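Local coordinates for protein cobalamin biosynthesis precorrin-6Y methylase (CbiE) (Archaeoglobus fulgidus, PDB 2BB3) that probably methylates a corrin precursor in adenosylcobalamin biosynthesis, using S-adenosylmethionine as methyl donor, at residues E45-I50 and E90-S95. Sequence-based numbering, arbitrary orientation.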
ATOM      1  N   GLU A  45      -7.991 -20.831  -3.244  0.49 58.87           N
ATOM      2  CA  GLU A  45      -8.982 -21.897  -3.417  0.50 60.49           C
ATOM      3  C   GLU A  45      -8.567 -22.920  -4.473  0.52 63.20           C
ATOM      4  O   GLU A  45      -8.943 -24.089  -4.403  0.39 63.47           O
ATOM      5  CB  GLU A  45     -10.332 -21.263  -3.823  0.47 60.72           C
ATOM      6  CG  GLU A  45     -11.535 -22.210  -3.897  0.65 59.03           C
ATOM      7  CD  GLU A  45     -11.514 -23.145  -5.100  0.56 58.54           C
ATOM      8  OE1 GLU A  45     -11.835 -24.340  -4.922  0.56 57.38           O
ATOM      9  OE2 GLU A  45     -11.196 -22.687  -6.218  0.41 56.78           O
ATOM     10  N   ARG A  46      -7.778 -22.463  -5.437  1.00 64.27           N
ATOM     11  CA  ARG A  46      -7.318 -23.288  -6.555  1.00 66.87           C
ATOM     12  C   ARG A  46      -5.978 -23.961  -6.258  1.00 67.17           C
ATOM     13  O   ARG A  46      -5.690 -25.038  -6.777  1.00 66.32           O
ATOM     14  CB  ARG A  46      -7.158 -22.431  -7.818  1.00 74.33           C
ATOM     15  CG  ARG A  46      -8.445 -21.824  -8.359  1.00 81.82           C
ATOM     16  CD  ARG A  46      -9.287 -22.856  -9.090  1.00 91.28           C
ATOM     17  NE  ARG A  46     -10.623 -22.351  -9.414  1.00102.53           N
ATOM     18  CZ  ARG A  46     -11.137 -22.313 -10.641  1.00108.89           C
ATOM     19  NH1 ARG A  46     -10.426 -22.745 -11.677  1.00113.42           N
ATOM     20  NH2 ARG A  46     -12.369 -21.854 -10.834  1.00112.69           N
ATOM     21  N   ALA A  47      -5.156 -23.322  -5.433  1.00 63.21           N
ATOM     22  CA  ALA A  47      -3.841 -23.864  -5.108  1.00 61.48           C
ATOM     23  C   ALA A  47      -3.886 -25.326  -4.662  1.00 61.43           C
ATOM     24  O   ALA A  47      -4.867 -25.761  -4.067  1.00 62.57           O
ATOM     25  CB  ALA A  47      -3.173 -23.005  -4.021  1.00 61.60           C
ATOM     26  N   GLU A  48      -2.827 -26.076  -4.980  1.00 60.13           N
ATOM     27  CA  GLU A  48      -2.709 -27.480  -4.585  1.00 57.69           C
ATOM     28  C   GLU A  48      -1.911 -27.558  -3.289  1.00 55.05           C
ATOM     29  O   GLU A  48      -2.169 -28.413  -2.443  1.00 53.76           O
ATOM     30  CB  GLU A  48      -2.013 -28.304  -5.669  1.00 59.51           C
ATOM     31  CG  GLU A  48      -2.903 -28.649  -6.858  1.00 63.16           C
ATOM     32  CD  GLU A  48      -2.124 -29.254  -8.022  1.00 66.78           C
ATOM     33  OE1 GLU A  48      -1.487 -30.323  -7.849  1.00 67.52           O
ATOM     34  OE2 GLU A  48      -2.147 -28.650  -9.116  1.00 69.42           O
ATOM     35  N   VAL A  49      -0.924 -26.674  -3.151  1.00 50.39           N
ATOM     36  CA  VAL A  49      -0.124 -26.604  -1.936  1.00 49.25           C
ATOM     37  C   VAL A  49       0.028 -25.129  -1.549  1.00 49.21           C
ATOM     38  O   VAL A  49       0.234 -24.269  -2.407  1.00 49.52           O
ATOM     39  CB  VAL A  49       1.281 -27.304  -2.109  1.00 48.73           C
ATOM     40  CG1 VAL A  49       2.067 -26.693  -3.274  1.00 49.05           C
ATOM     41  CG2 VAL A  49       2.075 -27.221  -0.810  1.00 45.39           C
ATOM     42  N   ILE A  50      -0.082 -24.835  -0.259  1.00 46.97           N
ATOM     43  CA  ILE A  50       0.030 -23.464   0.214  1.00 44.65           C
ATOM     44  C   ILE A  50       1.174 -23.301   1.214  1.00 44.20           C
ATOM     45  O   ILE A  50       1.193 -23.949   2.264  1.00 44.75           O
ATOM     46  CB  ILE A  50      -1.293 -23.024   0.903  1.00 46.60           C
ATOM     47  CG1 ILE A  50      -2.459 -23.174  -0.078  1.00 47.64           C
ATOM     48  CG2 ILE A  50      -1.195 -21.582   1.381  1.00 45.59           C
ATOM     49  CD1 ILE A  50      -3.816 -22.877   0.531  1.00 49.09           C
ATOM     50  N   GLU A  90       0.337 -26.721  -8.552  1.00 71.12           N
ATOM     51  CA  GLU A  90      -0.076 -25.333  -8.371  1.00 68.00           C
ATOM     52  C   GLU A  90       0.263 -24.900  -6.952  1.00 64.25           C
ATOM     53  O   GLU A  90      -0.318 -25.378  -5.974  1.00 63.14           O
ATOM     54  CB  GLU A  90      -1.572 -25.185  -8.642  1.00 72.39           C
ATOM     55  CG  GLU A  90      -1.896 -25.318 -10.116  1.00 77.28           C
ATOM     56  CD  GLU A  90      -3.321 -25.756 -10.382  1.00 79.81           C
ATOM     57  OE1 GLU A  90      -3.626 -26.072 -11.555  1.00 82.09           O
ATOM     58  OE2 GLU A  90      -4.138 -25.788  -9.433  1.00 81.32           O
ATOM     59  N   VAL A  91       1.220 -23.989  -6.857  1.00 59.13           N
ATOM     60  CA  VAL A  91       1.691 -23.502  -5.585  1.00 55.19           C
ATOM     61  C   VAL A  91       1.303 -22.057  -5.329  1.00 54.12           C
ATOM     62  O   VAL A  91       1.229 -21.239  -6.247  1.00 53.27           O
ATOM     63  CB  VAL A  91       3.232 -23.616  -5.508  1.00 55.87           C
ATOM     64  CG1 VAL A  91       3.726 -23.089  -4.169  1.00 52.35           C
ATOM     65  CG2 VAL A  91       3.654 -25.062  -5.726  1.00 54.17           C
ATOM     66  N   ALA A  92       1.036 -21.767  -4.064  1.00 52.42           N
ATOM     67  CA  ALA A  92       0.697 -20.425  -3.630  1.00 50.16           C
ATOM     68  C   ALA A  92       1.525 -20.185  -2.376  1.00 48.72           C
ATOM     69  O   ALA A  92       1.669 -21.073  -1.535  1.00 49.19           O
ATOM     70  CB  ALA A  92      -0.773 -20.317  -3.313  1.00 47.40           C
ATOM     71  N   VAL A  93       2.101 -18.999  -2.277  1.00 45.75           N
ATOM     72  CA  VAL A  93       2.876 -18.639  -1.119  1.00 42.35           C
ATOM     73  C   VAL A  93       2.134 -17.440  -0.581  1.00 42.11           C
ATOM     74  O   VAL A  93       1.834 -16.505  -1.325  1.00 40.80           O
ATOM     75  CB  VAL A  93       4.316 -18.224  -1.483  1.00 43.43           C
ATOM     76  CG1 VAL A  93       5.093 -17.860  -0.223  1.00 42.31           C
ATOM     77  CG2 VAL A  93       5.023 -19.357  -2.222  1.00 43.05           C
ATOM     78  N   ILE A  94       1.816 -17.481   0.706  1.00 41.20           N
ATOM     79  CA  ILE A  94       1.113 -16.395   1.344  1.00 39.45           C
ATOM     80  C   ILE A  94       2.108 -15.635   2.194  1.00 39.33           C
ATOM     81  O   ILE A  94       2.840 -16.224   2.981  1.00 36.27           O
ATOM     82  CB  ILE A  94      -0.014 -16.909   2.244  1.00 39.17           C
ATOM     83  CG1 ILE A  94      -0.998 -17.736   1.416  1.00 39.03           C
ATOM     84  CG2 ILE A  94      -0.734 -15.727   2.887  1.00 39.18           C
ATOM     85  CD1 ILE A  94      -2.206 -18.227   2.230  1.00 38.92           C
ATOM     86  N   SER A  95       2.148 -14.324   2.005  1.00 39.28           N
ATOM     87  CA  SER A  95       3.049 -13.460   2.754  1.00 40.01           C
ATOM     88  C   SER A  95       2.173 -12.656   3.692  1.00 37.34           C
ATOM     89  O   SER A  95       1.012 -12.402   3.368  1.00 36.29           O
ATOM     90  CB  SER A  95       3.764 -12.506   1.784  1.00 42.23           C
ATOM     91  OG  SER A  95       4.500 -11.527   2.477  1.00 47.88           O
TER
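With CG anti to its carbonyl carbon (chi1 -77°) and the chain extended beyond it, Glu48 crosses the side chain of Glu90, the carboxylate planes 76° apart. Its OE2 accepts a hydrogen bond from Glu90 N at 3.2 Å, the donor standing above the plane of the Glu48 carboxylate. A glutamate is long enough to span to this main-chain N-H just before strand 91-95, although its OE2 also lies 3.5 Å from Glu90 OE2, a closeness of like charges that might favour a proton on one of them. Cut back to an alanine, this position would probably leave the N-H of Glu90 without that acceptor. Glu90 O is gripped twice, by Glu48 N (2.8 Å) and Val49 N (3.2 Å); the latter bond and Ala92 N to Val49 O together form the parallel Val49-Val91 bridge. On one face, Val49 CG1 presses tightly on Val91 CG2 (3.3 Å); beta-branched valines suit strand positions. On the other, small Ala47 and Ala92 meet CB to CB at 3.7 Å. There, too, long Ile94 brings its CD1 obliquely to Ile50 CG2, filling a buried face under helix 54-59. Helix 76-88 covers the valines, and strands 68-70 and 23-28 flank the pair in the parallel sheet.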